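PDB 3VSN: Non-sulfated chondroitin lyase E66 from Autographa californica nucleopolyhedrovirus, which cleaves non-sulfated chondroitin as a viral envelope lyase and is essential for oral infectivity, possibly by digesting the chondroitin sulfate barrier of the host midgut's peritrophic matrix. Local coordinates for residues 31-39 / 262-270. Numbering follows the deposited sequence.
Sequences LQNFERWFK and FAYYTYYFG
Segment 31-39 of helix 29-48 and helix 262-269 run nearly antiparallel at 155°, the CA atoms of F34 and F38 lying nearest those of Y267 and Y264, their axes 11.7 Å apart at closest approach, a wide spacing filled by six aromatic side chains. W37 and Y267 reach toward the opposing helix and lie alongside each other, head to tail. Y267 CD2 lies over one face of the indole, and its CB sits over the face of the six-membered ring, a CH-pi contact 4.0 Å from the centroid. The same indole turns its edge to Y264: W37 CZ3 comes within 3.6 Å of Y264 CD1 with the planes at 86°, a T-shaped pair in which Y264 offers its face. Both contacts follow from W37 CG standing anti to the backbone N (chi1 172°), which extends the indole across the gap until CH2 reaches A263 O at 3.6 Å. F34 takes a tyrosine on each of two aspects. Y267 CE1 lies at the edge of the F34 ring, near its plane, the two rings being mutually tilted, whereas Y268 CE1 lies over one face, near the rim, and Y268 OH closes to 3.2 Å from F34 CZ. That hydroxyl is hydrogen-bonded to V197 O of helix 189-205, a bond that would restrain the Y268 ring against F34. F38 CD2 touches Y264 CE1 at 3.6 Å, rim to rim. A water also links the two segments: it donates to F38 O (2.8 Å) and bonds Y264 OH (3.0 Å), a hydroxyl also hydrogen-bonded to S45 OG. M149 of helix 138-154 packs on F34 and F38. The arrangement is an aromatic cluster between antiparallel helices, joining the N-terminal helix to a late one in the alpha/alpha-toroid domain of this polysaccharide lyase, away from the catalytic residues.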
loop_
_atom_site.group_PDB
_atom_site.type_symbol
_atom_site.label_atom_id
_atom_site.label_comp_id
_atom_site.label_asym_id
_atom_site.label_seq_id
_atom_site.Cartn_x
_atom_site.Cartn_y
_atom_site.Cartn_z
ATOM N N LEU A 31 -13.886 24.559 23.011
ATOM C CA LEU A 31 -12.522 24.242 23.430
ATOM C C LEU A 31 -12.473 23.025 24.351
ATOM O O LEU A 31 -11.676 22.111 24.132
ATOM C CB LEU A 31 -11.861 25.453 24.105
ATOM C CG LEU A 31 -10.439 25.291 24.662
ATOM C CD1 LEU A 31 -9.448 24.937 23.560
ATOM C CD2 LEU A 31 -10.000 26.557 25.385
ATOM N N GLN A 32 -13.327 23.017 25.373
ATOM C CA GLN A 32 -13.363 21.911 26.327
ATOM C C GLN A 32 -13.781 20.591 25.666
ATOM O O GLN A 32 -13.221 19.538 25.977
ATOM C CB GLN A 32 -14.248 22.253 27.528
ATOM C CG GLN A 32 -13.637 23.328 28.417
ATOM C CD GLN A 32 -14.560 23.808 29.522
ATOM O OE1 GLN A 32 -15.767 23.561 29.501
ATOM N NE2 GLN A 32 -13.989 24.508 30.494
ATOM N N ASN A 33 -14.741 20.662 24.747
ATOM C CA ASN A 33 -15.168 19.491 23.979
ATOM C C ASN A 33 -14.063 18.945 23.070
ATOM O O ASN A 33 -13.897 17.728 22.957
ATOM C CB ASN A 33 -16.420 19.801 23.153
ATOM C CG ASN A 33 -17.655 20.049 24.012
ATOM O OD1 ASN A 33 -17.715 19.663 25.182
ATOM N ND2 ASN A 33 -18.651 20.698 23.422
ATOM N N PHE A 34 -13.314 19.838 22.421
ATOM C CA PHE A 34 -12.197 19.408 21.576
ATOM C C PHE A 34 -11.097 18.750 22.399
ATOM O O PHE A 34 -10.576 17.702 22.015
ATOM C CB PHE A 34 -11.604 20.550 20.743
ATOM C CG PHE A 34 -10.358 20.151 19.995
ATOM C CD1 PHE A 34 -10.436 19.276 18.911
ATOM C CD2 PHE A 34 -9.104 20.603 20.399
ATOM C CE1 PHE A 34 -9.297 18.880 18.232
ATOM C CE2 PHE A 34 -7.959 20.214 19.719
ATOM C CZ PHE A 34 -8.057 19.350 18.634
ATOM N N GLU A 35 -10.747 19.367 23.526
ATOM C CA GLU A 35 -9.717 18.817 24.404
ATOM C C GLU A 35 -10.114 17.446 24.951
ATOM O O GLU A 35 -9.268 16.560 25.071
ATOM C CB GLU A 35 -9.366 19.796 25.528
ATOM C CG GLU A 35 -8.542 20.983 25.045
ATOM C CD GLU A 35 -8.212 21.981 26.140
ATOM O OE1 GLU A 35 -8.597 21.749 27.308
ATOM O OE2 GLU A 35 -7.565 23.006 25.826
ATOM N N ARG A 36 -11.401 17.272 25.247
ATOM C CA ARG A 36 -11.936 15.980 25.685
ATOM C C ARG A 36 -11.824 14.922 24.581
ATOM O O ARG A 36 -11.371 13.799 24.824
ATOM C CB ARG A 36 -13.398 16.126 26.133
ATOM C CG ARG A 36 -13.982 14.873 26.771
ATOM C CD ARG A 36 -15.339 15.136 27.415
ATOM N NE ARG A 36 -15.234 16.038 28.564
ATOM C CZ ARG A 36 -15.659 17.301 28.574
ATOM N NH1 ARG A 36 -16.239 17.829 27.502
ATOM N NH2 ARG A 36 -15.504 18.034 29.666
ATOM N N TRP A 37 -12.239 15.298 23.373
ATOM C CA TRP A 37 -12.164 14.419 22.209
ATOM C C TRP A 37 -10.734 14.037 21.910
ATOM O O TRP A 37 -10.448 12.873 21.612
ATOM C CB TRP A 37 -12.842 15.083 21.016
ATOM C CG TRP A 37 -12.677 14.362 19.700
ATOM C CD1 TRP A 37 -13.520 13.402 19.139
ATOM C CD2 TRP A 37 -11.598 14.541 18.721
ATOM N NE1 TRP A 37 -13.040 12.984 17.920
ATOM C CE2 TRP A 37 -11.892 13.625 17.611
ATOM C CE3 TRP A 37 -10.456 15.335 18.657
ATOM C CZ2 TRP A 37 -11.065 13.527 16.502
ATOM C CZ3 TRP A 37 -9.630 15.227 17.529
ATOM C CH2 TRP A 37 -9.931 14.344 16.478
ATOM N N PHE A 38 -9.823 15.005 22.018
ATOM C CA PHE A 38 -8.393 14.784 21.777
ATOM C C PHE A 38 -7.828 13.723 22.724
ATOM O O PHE A 38 -7.156 12.784 22.288
ATOM C CB PHE A 38 -7.617 16.106 21.912
ATOM C CG PHE A 38 -6.148 15.998 21.592
ATOM C CD1 PHE A 38 -5.245 15.516 22.537
ATOM C CD2 PHE A 38 -5.661 16.404 20.351
ATOM C CE1 PHE A 38 -3.891 15.425 22.248
ATOM C CE2 PHE A 38 -4.308 16.312 20.057
ATOM C CZ PHE A 38 -3.422 15.823 21.006
ATOM N N LYS A 39 -8.111 13.878 24.016
ATOM C CA LYS A 39 -7.649 12.938 25.033
ATOM C C LYS A 39 -8.294 11.562 24.889
ATOM O O LYS A 39 -7.628 10.544 25.082
ATOM C CB LYS A 39 -7.898 13.499 26.431
ATOM C CG LYS A 39 -7.035 14.713 26.757
ATOM C CD LYS A 39 -7.576 15.469 27.960
ATOM C CE LYS A 39 -7.348 14.704 29.251
ATOM N NZ LYS A 39 -8.080 15.354 30.377
ATOM N N PHE A 262 -6.546 13.625 9.322
ATOM C CA PHE A 262 -7.882 13.692 8.724
ATOM C C PHE A 262 -8.995 13.728 9.766
ATOM O O PHE A 262 -9.948 14.496 9.624
ATOM C CB PHE A 262 -8.126 12.555 7.718
ATOM C CG PHE A 262 -7.161 12.536 6.556
ATOM C CD1 PHE A 262 -6.468 13.680 6.165
ATOM C CD2 PHE A 262 -6.973 11.364 5.828
ATOM C CE1 PHE A 262 -5.586 13.647 5.095
ATOM C CE2 PHE A 262 -6.098 11.329 4.752
ATOM C CZ PHE A 262 -5.404 12.470 4.386
ATOM N N ALA A 263 -8.858 12.911 10.811
ATOM C CA ALA A 263 -9.827 12.867 11.913
ATOM C C ALA A 263 -9.981 14.223 12.611
ATOM O O ALA A 263 -11.076 14.570 13.063
ATOM C CB ALA A 263 -9.444 11.792 12.919
ATOM N N TYR A 264 -8.885 14.977 12.698
ATOM C CA TYR A 264 -8.898 16.312 13.308
ATOM C C TYR A 264 -9.702 17.302 12.468
ATOM O O TYR A 264 -10.573 17.999 12.992
ATOM C CB TYR A 264 -7.471 16.829 13.527
ATOM C CG TYR A 264 -6.688 16.028 14.538
ATOM C CD1 TYR A 264 -6.678 16.389 15.884
ATOM C CD2 TYR A 264 -5.964 14.899 14.152
ATOM C CE1 TYR A 264 -5.962 15.654 16.817
ATOM C CE2 TYR A 264 -5.248 14.155 15.079
ATOM C CZ TYR A 264 -5.252 14.536 16.408
ATOM O OH TYR A 264 -4.542 13.800 17.329
ATOM N N TYR A 265 -9.416 17.349 11.168
ATOM C CA TYR A 265 -10.126 18.244 10.251
ATOM C C TYR A 265 -11.616 17.931 10.144
ATOM O O TYR A 265 -12.443 18.843 10.043
ATOM C CB TYR A 265 -9.466 18.253 8.870
ATOM C CG TYR A 265 -8.104 18.905 8.874
ATOM C CD1 TYR A 265 -7.959 20.262 9.172
ATOM C CD2 TYR A 265 -6.955 18.168 8.589
ATOM C CE1 TYR A 265 -6.710 20.864 9.187
ATOM C CE2 TYR A 265 -5.702 18.761 8.596
ATOM C CZ TYR A 265 -5.587 20.108 8.896
ATOM O OH TYR A 265 -4.345 20.699 8.907
ATOM N N THR A 266 -11.950 16.642 10.179
ATOM C CA THR A 266 -13.343 16.204 10.204
ATOM C C THR A 266 -14.030 16.661 11.499
ATOM O O THR A 266 -15.181 17.110 11.468
ATOM C CB THR A 266 -13.458 14.679 9.988
ATOM O OG1 THR A 266 -12.997 14.361 8.669
ATOM C CG2 THR A 266 -14.902 14.201 10.130
ATOM N N TYR A 267 -13.320 16.567 12.623
ATOM C CA TYR A 267 -13.841 17.073 13.891
ATOM C C TYR A 267 -14.015 18.593 13.846
ATOM O O TYR A 267 -15.079 19.107 14.198
ATOM C CB TYR A 267 -12.953 16.683 15.082
ATOM C CG TYR A 267 -13.529 17.165 16.399
ATOM C CD1 TYR A 267 -13.345 18.483 16.825
ATOM C CD2 TYR A 267 -14.291 16.319 17.201
ATOM C CE1 TYR A 267 -13.896 18.940 18.009
ATOM C CE2 TYR A 267 -14.841 16.768 18.393
ATOM C CZ TYR A 267 -14.638 18.078 18.791
ATOM O OH TYR A 267 -15.175 18.533 19.970
ATOM N N TYR A 268 -12.963 19.293 13.421
ATOM C CA TYR A 268 -12.943 20.755 13.348
ATOM C C TYR A 268 -14.014 21.339 12.426
ATOM O O TYR A 268 -14.749 22.253 12.818
ATOM C CB TYR A 268 -11.594 21.250 12.821
ATOM C CG TYR A 268 -10.396 21.195 13.750
ATOM C CD1 TYR A 268 -10.517 21.395 15.128
ATOM C CD2 TYR A 268 -9.119 21.005 13.225
ATOM C CE1 TYR A 268 -9.399 21.369 15.956
ATOM C CE2 TYR A 268 -8.001 20.974 14.040
ATOM C CZ TYR A 268 -8.144 21.156 15.402
ATOM O OH TYR A 268 -7.019 21.133 16.195
ATOM N N PHE A 269 -14.083 20.825 11.197
ATOM C CA PHE A 269 -14.827 21.498 10.132
ATOM C C PHE A 269 -15.957 20.684 9.487
ATOM O O PHE A 269 -16.598 21.150 8.545
ATOM C CB PHE A 269 -13.860 22.060 9.077
ATOM C CG PHE A 269 -12.748 22.899 9.658
ATOM C CD1 PHE A 269 -13.035 24.042 10.407
ATOM C CD2 PHE A 269 -11.416 22.550 9.459
ATOM C CE1 PHE A 269 -12.017 24.810 10.949
ATOM C CE2 PHE A 269 -10.393 23.319 9.995
ATOM C CZ PHE A 269 -10.695 24.451 10.743
ATOM N N GLY A 270 -16.201 19.480 9.999
ATOM C CA GLY A 270 -17.385 18.707 9.617
ATOM C C GLY A 270 -17.148 17.575 8.635
ATOM O O GLY A 270 -16.070 17.452 8.048
HETATM O O HOH W 1 -6.082 12.767 19.653
#